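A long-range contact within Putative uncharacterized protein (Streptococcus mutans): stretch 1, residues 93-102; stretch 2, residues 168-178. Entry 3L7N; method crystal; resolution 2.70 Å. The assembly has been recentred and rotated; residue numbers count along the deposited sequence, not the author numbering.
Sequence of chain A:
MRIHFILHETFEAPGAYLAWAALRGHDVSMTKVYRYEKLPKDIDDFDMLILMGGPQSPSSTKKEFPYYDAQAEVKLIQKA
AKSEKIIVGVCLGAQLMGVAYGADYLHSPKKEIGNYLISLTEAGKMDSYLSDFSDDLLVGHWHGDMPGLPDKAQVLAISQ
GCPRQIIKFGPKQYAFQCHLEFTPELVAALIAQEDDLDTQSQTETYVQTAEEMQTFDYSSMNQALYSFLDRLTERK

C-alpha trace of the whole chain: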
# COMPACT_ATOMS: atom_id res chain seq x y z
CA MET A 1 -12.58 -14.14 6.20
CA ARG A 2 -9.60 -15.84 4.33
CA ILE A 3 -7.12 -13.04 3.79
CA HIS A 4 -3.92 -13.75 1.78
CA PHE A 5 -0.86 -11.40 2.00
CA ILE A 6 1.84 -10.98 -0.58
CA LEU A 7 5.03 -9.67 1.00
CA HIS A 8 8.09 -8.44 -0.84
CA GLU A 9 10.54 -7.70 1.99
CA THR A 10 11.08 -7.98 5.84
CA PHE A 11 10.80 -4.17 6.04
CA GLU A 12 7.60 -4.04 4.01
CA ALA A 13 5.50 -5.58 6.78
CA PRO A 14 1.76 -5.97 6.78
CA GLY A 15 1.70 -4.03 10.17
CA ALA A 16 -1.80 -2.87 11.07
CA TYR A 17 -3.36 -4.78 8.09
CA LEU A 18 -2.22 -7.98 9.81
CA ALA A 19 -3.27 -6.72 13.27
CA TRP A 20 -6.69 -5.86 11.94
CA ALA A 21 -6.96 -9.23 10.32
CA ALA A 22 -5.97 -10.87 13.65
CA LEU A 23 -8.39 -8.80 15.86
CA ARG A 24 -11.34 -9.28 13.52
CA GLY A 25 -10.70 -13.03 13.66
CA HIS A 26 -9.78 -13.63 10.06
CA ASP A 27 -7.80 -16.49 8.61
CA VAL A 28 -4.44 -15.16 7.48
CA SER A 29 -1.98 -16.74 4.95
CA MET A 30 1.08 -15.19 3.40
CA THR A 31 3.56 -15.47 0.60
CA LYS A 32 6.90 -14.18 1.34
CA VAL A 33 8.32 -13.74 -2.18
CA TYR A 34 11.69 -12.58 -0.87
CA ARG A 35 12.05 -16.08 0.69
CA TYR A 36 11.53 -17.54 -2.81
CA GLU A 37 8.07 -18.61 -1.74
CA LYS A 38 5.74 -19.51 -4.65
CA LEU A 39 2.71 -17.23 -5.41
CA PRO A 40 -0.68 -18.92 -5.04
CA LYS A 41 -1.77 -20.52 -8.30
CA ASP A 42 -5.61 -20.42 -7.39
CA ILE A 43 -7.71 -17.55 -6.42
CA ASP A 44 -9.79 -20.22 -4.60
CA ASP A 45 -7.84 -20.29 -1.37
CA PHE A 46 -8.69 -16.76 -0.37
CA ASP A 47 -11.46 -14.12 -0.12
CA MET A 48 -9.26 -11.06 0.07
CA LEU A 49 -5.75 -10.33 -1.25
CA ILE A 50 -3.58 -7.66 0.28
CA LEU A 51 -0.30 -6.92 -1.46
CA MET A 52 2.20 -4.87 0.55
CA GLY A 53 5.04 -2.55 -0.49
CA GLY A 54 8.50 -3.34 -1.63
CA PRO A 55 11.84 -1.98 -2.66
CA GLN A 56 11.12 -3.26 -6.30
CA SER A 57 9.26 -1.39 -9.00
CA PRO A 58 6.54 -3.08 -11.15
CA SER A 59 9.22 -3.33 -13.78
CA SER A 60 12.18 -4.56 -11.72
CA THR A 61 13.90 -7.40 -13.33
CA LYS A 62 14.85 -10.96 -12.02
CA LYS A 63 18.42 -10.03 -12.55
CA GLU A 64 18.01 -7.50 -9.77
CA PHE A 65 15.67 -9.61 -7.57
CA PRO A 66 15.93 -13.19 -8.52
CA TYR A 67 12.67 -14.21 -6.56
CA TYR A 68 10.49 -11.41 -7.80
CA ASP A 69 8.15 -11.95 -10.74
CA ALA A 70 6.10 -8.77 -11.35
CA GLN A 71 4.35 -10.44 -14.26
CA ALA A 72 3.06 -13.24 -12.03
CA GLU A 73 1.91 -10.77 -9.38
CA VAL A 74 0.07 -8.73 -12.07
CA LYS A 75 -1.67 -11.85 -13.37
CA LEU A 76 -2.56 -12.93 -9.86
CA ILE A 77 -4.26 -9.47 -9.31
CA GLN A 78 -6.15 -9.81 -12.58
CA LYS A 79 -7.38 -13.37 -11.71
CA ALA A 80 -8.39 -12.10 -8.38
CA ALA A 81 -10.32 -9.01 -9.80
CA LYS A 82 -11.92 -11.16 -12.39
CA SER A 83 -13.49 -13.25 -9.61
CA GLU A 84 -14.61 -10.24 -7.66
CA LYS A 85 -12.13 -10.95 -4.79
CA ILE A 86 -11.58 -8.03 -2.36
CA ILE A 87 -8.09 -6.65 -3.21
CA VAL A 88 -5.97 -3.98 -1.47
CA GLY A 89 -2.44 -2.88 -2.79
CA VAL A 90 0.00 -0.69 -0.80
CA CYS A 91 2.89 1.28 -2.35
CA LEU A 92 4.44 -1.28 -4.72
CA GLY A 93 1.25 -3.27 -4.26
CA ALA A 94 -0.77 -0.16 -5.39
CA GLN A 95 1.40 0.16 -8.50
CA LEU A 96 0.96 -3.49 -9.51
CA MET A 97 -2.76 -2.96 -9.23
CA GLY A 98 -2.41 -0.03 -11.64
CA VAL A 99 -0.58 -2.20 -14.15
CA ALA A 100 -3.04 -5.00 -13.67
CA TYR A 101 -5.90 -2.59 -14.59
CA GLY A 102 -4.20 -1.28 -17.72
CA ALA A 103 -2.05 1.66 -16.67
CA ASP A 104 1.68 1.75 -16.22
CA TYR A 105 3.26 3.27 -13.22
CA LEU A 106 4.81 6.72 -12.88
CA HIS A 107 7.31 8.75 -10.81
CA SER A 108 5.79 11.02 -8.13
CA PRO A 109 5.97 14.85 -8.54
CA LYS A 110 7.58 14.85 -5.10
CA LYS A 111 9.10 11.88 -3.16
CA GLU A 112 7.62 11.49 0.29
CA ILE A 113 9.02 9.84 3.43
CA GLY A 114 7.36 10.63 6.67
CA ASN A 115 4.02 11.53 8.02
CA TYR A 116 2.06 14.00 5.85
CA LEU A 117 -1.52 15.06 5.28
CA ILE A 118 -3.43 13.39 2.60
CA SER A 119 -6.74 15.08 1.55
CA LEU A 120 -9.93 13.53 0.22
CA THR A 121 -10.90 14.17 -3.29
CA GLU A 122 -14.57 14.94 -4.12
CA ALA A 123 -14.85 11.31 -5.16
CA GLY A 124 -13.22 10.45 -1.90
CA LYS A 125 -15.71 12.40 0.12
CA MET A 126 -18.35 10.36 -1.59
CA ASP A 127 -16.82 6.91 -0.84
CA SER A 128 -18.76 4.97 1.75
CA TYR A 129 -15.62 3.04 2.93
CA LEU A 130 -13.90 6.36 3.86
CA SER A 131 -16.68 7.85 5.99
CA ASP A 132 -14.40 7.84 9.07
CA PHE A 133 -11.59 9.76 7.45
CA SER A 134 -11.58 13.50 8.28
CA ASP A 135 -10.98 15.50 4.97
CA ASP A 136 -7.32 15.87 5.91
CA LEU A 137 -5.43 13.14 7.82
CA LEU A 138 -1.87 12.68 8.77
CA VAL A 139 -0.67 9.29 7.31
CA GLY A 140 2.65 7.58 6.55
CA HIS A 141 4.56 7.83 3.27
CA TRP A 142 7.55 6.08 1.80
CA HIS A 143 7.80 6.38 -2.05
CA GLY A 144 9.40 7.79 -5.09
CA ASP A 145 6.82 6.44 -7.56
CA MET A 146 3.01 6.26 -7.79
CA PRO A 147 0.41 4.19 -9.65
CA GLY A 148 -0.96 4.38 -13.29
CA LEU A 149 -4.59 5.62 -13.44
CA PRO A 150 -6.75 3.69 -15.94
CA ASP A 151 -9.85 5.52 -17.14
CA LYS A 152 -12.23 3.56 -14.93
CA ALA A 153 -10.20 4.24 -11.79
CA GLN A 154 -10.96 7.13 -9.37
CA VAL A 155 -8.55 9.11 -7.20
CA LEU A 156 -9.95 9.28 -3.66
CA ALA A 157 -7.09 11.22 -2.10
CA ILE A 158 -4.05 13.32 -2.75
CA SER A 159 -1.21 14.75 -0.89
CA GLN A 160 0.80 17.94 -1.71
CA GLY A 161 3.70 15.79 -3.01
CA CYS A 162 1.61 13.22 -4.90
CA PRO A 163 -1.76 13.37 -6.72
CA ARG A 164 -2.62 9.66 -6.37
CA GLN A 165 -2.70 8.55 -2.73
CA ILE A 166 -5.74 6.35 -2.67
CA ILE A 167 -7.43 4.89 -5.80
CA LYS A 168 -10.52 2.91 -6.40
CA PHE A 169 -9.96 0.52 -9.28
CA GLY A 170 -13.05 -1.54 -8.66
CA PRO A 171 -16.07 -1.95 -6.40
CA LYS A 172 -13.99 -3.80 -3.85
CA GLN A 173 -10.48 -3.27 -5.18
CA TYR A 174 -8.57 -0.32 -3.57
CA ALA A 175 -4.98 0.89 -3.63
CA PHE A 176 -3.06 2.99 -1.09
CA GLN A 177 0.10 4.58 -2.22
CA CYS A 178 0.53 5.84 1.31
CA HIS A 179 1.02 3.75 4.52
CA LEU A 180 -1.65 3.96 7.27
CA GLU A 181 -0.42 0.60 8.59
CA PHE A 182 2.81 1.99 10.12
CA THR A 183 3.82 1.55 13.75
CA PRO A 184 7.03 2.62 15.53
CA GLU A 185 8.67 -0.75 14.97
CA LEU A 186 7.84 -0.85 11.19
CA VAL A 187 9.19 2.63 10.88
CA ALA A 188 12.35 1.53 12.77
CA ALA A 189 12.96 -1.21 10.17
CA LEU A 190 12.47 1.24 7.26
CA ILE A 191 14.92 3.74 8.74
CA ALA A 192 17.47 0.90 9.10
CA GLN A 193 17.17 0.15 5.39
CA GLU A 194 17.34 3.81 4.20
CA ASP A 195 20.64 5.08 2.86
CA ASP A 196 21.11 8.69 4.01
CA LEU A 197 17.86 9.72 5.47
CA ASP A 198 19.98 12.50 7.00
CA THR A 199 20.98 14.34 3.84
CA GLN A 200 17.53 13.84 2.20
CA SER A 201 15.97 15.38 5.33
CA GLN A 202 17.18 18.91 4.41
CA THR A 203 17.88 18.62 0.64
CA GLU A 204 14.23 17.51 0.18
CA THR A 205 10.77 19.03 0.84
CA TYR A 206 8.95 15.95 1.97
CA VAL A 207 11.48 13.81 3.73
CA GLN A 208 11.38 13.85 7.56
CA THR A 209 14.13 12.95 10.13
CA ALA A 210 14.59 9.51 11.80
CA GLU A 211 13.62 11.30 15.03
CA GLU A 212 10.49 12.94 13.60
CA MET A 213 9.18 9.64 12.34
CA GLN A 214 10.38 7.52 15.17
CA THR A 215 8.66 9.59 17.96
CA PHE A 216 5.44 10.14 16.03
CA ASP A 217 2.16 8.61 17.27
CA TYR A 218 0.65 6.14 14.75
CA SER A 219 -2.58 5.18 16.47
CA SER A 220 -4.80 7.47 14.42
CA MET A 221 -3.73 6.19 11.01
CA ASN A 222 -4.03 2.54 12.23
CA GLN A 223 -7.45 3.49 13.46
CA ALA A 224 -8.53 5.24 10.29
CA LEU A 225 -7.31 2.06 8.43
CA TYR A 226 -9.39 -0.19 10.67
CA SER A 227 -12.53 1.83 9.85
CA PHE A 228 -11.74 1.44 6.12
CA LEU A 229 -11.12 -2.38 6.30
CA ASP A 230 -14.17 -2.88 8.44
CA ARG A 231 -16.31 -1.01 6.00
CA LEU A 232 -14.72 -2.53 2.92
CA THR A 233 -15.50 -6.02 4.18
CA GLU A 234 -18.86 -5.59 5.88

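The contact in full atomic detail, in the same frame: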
# COMPACT_ATOMS: atom_id res chain seq x y z
N GLY A 93 2.52 -2.60 -4.04
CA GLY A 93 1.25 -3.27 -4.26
C GLY A 93 0.21 -2.41 -5.02
O GLY A 93 -0.55 -2.94 -5.83
N ALA A 94 0.20 -1.08 -4.76
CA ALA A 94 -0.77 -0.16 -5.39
C ALA A 94 -0.39 0.08 -6.87
O ALA A 94 -1.24 0.20 -7.71
CB ALA A 94 -0.82 1.05 -4.69
N GLN A 95 0.90 -0.01 -7.17
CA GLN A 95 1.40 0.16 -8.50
C GLN A 95 1.19 -1.07 -9.35
O GLN A 95 0.95 -0.95 -10.56
CB GLN A 95 2.87 0.56 -8.45
CG GLN A 95 3.03 1.91 -7.75
CD GLN A 95 4.45 2.20 -7.18
OE1 GLN A 95 5.48 1.69 -7.66
NE2 GLN A 95 4.50 3.09 -6.18
N LEU A 96 1.27 -2.27 -8.74
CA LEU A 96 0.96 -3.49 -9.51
C LEU A 96 -0.55 -3.55 -9.80
O LEU A 96 -0.95 -3.99 -10.84
CB LEU A 96 1.43 -4.77 -8.81
CG LEU A 96 2.94 -4.92 -8.63
CD1 LEU A 96 3.25 -5.83 -7.51
CD2 LEU A 96 3.58 -5.42 -9.86
N MET A 97 -1.36 -3.07 -8.89
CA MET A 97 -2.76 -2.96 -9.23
C MET A 97 -2.99 -2.03 -10.46
O MET A 97 -3.73 -2.39 -11.39
CB MET A 97 -3.58 -2.54 -8.07
CG MET A 97 -3.56 -3.52 -7.00
SD MET A 97 -4.63 -3.05 -5.73
CE MET A 97 -6.17 -3.27 -6.53
N GLY A 98 -2.29 -0.89 -10.52
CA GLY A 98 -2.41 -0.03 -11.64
C GLY A 98 -2.13 -0.77 -12.94
O GLY A 98 -2.97 -0.72 -13.92
N VAL A 99 -0.98 -1.47 -12.99
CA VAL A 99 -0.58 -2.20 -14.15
C VAL A 99 -1.61 -3.22 -14.45
O VAL A 99 -1.99 -3.37 -15.56
CB VAL A 99 0.79 -2.86 -13.98
CG1 VAL A 99 1.15 -3.67 -15.17
CG2 VAL A 99 1.81 -1.83 -13.76
N ALA A 100 -2.11 -3.90 -13.42
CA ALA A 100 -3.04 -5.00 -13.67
C ALA A 100 -4.28 -4.49 -14.39
O ALA A 100 -4.87 -5.19 -15.17
CB ALA A 100 -3.42 -5.66 -12.40
N TYR A 101 -4.65 -3.24 -14.10
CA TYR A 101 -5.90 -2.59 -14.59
C TYR A 101 -5.67 -1.70 -15.84
O TYR A 101 -6.58 -0.96 -16.24
CB TYR A 101 -6.51 -1.74 -13.50
CG TYR A 101 -7.36 -2.54 -12.55
CD1 TYR A 101 -8.65 -2.89 -12.90
CD2 TYR A 101 -6.86 -2.99 -11.30
CE1 TYR A 101 -9.49 -3.62 -12.02
CE2 TYR A 101 -7.68 -3.71 -10.42
CZ TYR A 101 -9.01 -4.02 -10.81
OH TYR A 101 -9.83 -4.74 -10.00
N GLY A 102 -4.44 -1.77 -16.43
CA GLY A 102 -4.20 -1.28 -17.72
C GLY A 102 -3.34 -0.05 -17.77
O GLY A 102 -3.04 0.43 -18.82
N LYS A 168 -9.60 3.95 -6.32
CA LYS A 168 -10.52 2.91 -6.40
C LYS A 168 -10.54 2.44 -7.79
O LYS A 168 -11.02 3.17 -8.71
CB LYS A 168 -11.86 3.35 -6.00
CG LYS A 168 -12.91 2.26 -6.16
CD LYS A 168 -14.31 2.80 -5.83
CE LYS A 168 -15.38 1.75 -5.86
NZ LYS A 168 -16.29 1.94 -4.59
N PHE A 169 -10.00 1.22 -7.99
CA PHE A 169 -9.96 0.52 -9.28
C PHE A 169 -11.24 -0.25 -9.55
O PHE A 169 -11.55 -0.55 -10.70
CB PHE A 169 -8.80 -0.47 -9.29
CG PHE A 169 -7.47 0.17 -9.38
CD1 PHE A 169 -6.96 0.56 -10.62
CD2 PHE A 169 -6.71 0.39 -8.24
CE1 PHE A 169 -5.69 1.21 -10.72
CE2 PHE A 169 -5.43 1.03 -8.32
CZ PHE A 169 -4.93 1.43 -9.57
N GLY A 170 -11.92 -0.66 -8.50
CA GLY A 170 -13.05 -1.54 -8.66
C GLY A 170 -13.92 -1.45 -7.44
O GLY A 170 -13.59 -0.74 -6.50
N PRO A 171 -15.09 -2.11 -7.47
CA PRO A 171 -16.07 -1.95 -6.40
C PRO A 171 -15.48 -2.33 -5.08
O PRO A 171 -15.86 -1.75 -4.02
CB PRO A 171 -17.16 -2.93 -6.77
CG PRO A 171 -16.89 -3.33 -8.24
CD PRO A 171 -15.71 -2.60 -8.72
N LYS A 172 -14.57 -3.31 -5.10
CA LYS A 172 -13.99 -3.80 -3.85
C LYS A 172 -12.48 -3.93 -3.95
O LYS A 172 -11.89 -4.73 -3.28
CB LYS A 172 -14.66 -5.13 -3.45
CG LYS A 172 -16.13 -4.93 -3.07
CD LYS A 172 -16.56 -5.83 -1.97
CE LYS A 172 -17.18 -5.00 -0.85
NZ LYS A 172 -17.70 -5.88 0.26
N GLN A 173 -11.89 -3.13 -4.83
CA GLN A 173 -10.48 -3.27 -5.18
C GLN A 173 -9.85 -1.90 -5.07
O GLN A 173 -10.08 -1.04 -5.94
CB GLN A 173 -10.31 -3.79 -6.62
CG GLN A 173 -10.74 -5.24 -6.88
CD GLN A 173 -12.25 -5.40 -6.95
OE1 GLN A 173 -12.97 -4.46 -7.21
NE2 GLN A 173 -12.73 -6.57 -6.62
N TYR A 174 -9.08 -1.67 -3.97
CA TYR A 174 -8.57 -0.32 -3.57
C TYR A 174 -7.07 -0.35 -3.54
O TYR A 174 -6.49 -1.39 -3.40
CB TYR A 174 -9.08 0.03 -2.21
CG TYR A 174 -10.45 0.54 -2.22
CD1 TYR A 174 -10.72 1.93 -2.01
CD2 TYR A 174 -11.54 -0.31 -2.51
CE1 TYR A 174 -12.07 2.43 -2.05
CE2 TYR A 174 -12.89 0.20 -2.56
CZ TYR A 174 -13.13 1.55 -2.33
OH TYR A 174 -14.39 1.99 -2.39
N ALA A 175 -6.43 0.80 -3.65
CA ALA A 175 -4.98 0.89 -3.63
C ALA A 175 -4.58 2.07 -2.78
O ALA A 175 -5.20 3.08 -2.85
CB ALA A 175 -4.47 1.05 -4.98
N PHE A 176 -3.59 1.89 -1.91
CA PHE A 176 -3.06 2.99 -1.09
C PHE A 176 -1.63 3.16 -1.45
O PHE A 176 -0.83 2.22 -1.31
CB PHE A 176 -3.17 2.64 0.41
CG PHE A 176 -4.58 2.61 0.93
CD1 PHE A 176 -5.05 3.61 1.74
CD2 PHE A 176 -5.44 1.59 0.61
CE1 PHE A 176 -6.42 3.57 2.27
CE2 PHE A 176 -6.79 1.55 1.11
CZ PHE A 176 -7.26 2.54 1.92
N GLN A 177 -1.29 4.30 -1.99
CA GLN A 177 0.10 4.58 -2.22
C GLN A 177 0.80 4.90 -0.88
O GLN A 177 2.00 4.61 -0.69
CB GLN A 177 0.25 5.73 -3.20
CG GLN A 177 1.70 6.16 -3.47
CD GLN A 177 2.60 5.01 -3.89
OE1 GLN A 177 3.56 4.66 -3.17
NE2 GLN A 177 2.34 4.45 -5.10
N CYS A 178 0.03 5.42 0.04
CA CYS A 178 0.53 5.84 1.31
C CYS A 178 0.38 4.63 2.37
O CYS A 178 -0.38 3.60 2.11
CB CYS A 178 -0.29 7.08 1.77
SG CYS A 178 -2.09 6.84 1.73

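The apolar centre of this contact is the ring of Phe-169, which loses more area to the opposing stretch (92 Å²) than any other residue here. Its CA-to-CB bond points toward the helix, and with chi1 at -72° (m) the ring lies along the backbone of the helix's last turns. Met-97 C sits over one ring face, Met-97 CB is 4.0 Å from Phe-169 CE2, and Gly-98 CA, 3.6 Å from Phe-169 CZ, packs directly against the ring.

Tyr-101, the first residue after the helix to leave helical phi/psi, continues the apolar packing. Its ring and that of Phe-169 are nearly parallel, with planes at 19°, but the centroids are 5.0 Å apart and the rings are slid so far that they barely overlap. The better evidence for attraction is a CH-pi contact: Phe-169 CB lies 3.8 Å from the centroid of the Tyr-101 ring and 17° off its normal, hence over the face. The closest atoms of the pair, Tyr-101 CE2 and Phe-169 CB, are 3.6 Å apart.

Toward the start of stretch 1, around Ala-94, the partner becomes strand 173-176. The axes approach to 7.3 Å, with 133° between their N-to-C directions, and small residues permit this closeness. Ala-94 and Ala-175 point their CB atoms toward the opposing stretch and meet at 3.7 Å, with their CA atoms 4.7 Å apart; Ala-94 CB also lies 3.6 Å from Phe-176 O. One turn along, Met-97 adopts an m, t, p conformation that carries its flexible thioether over the strand, placing Met-97 SD 4.2 Å from Ala-175 CB and 3.4 Å from Tyr-174 O, while Met-97 CE reaches within 4.2 Å of Gln-173 CB. Strand alternation fits this arrangement: Gln-173 and Ala-175 point toward the helix, whereas Tyr-174 and Phe-176 point away.

Polar groups gather around this packing. Tyr-101 OH approaches Gln-173 CG at 3.3 Å, a contact with the aliphatic part of that side chain. Beyond it, Gln-173 OE1 accepts a hydrogen bond from Lys-172 N (2.9 Å, N-H...acceptor angle 154°), tying the side chain to the type I turn from Gly-170 to Gln-173. Glycine suits the first position of that turn, since an ideal CB on Gly-170 would come within 2.3 Å of Gln-173 OE1.

Near the other end of the contact, Gln-95 and Gln-177 both leave the backbone sideways, but their ends come nearer to the opposing stretch. Gln-95 NE2 and Gln-177 NE2 are modelled 2.8 Å apart. As modelled, two amide nitrogens face each other; turning one of the amides would set an oxygen against a nitrogen, and which one is not settled. With no clear hydrogen bond across the stretches, the 478 Å² buried between them rests chiefly on apolar packing.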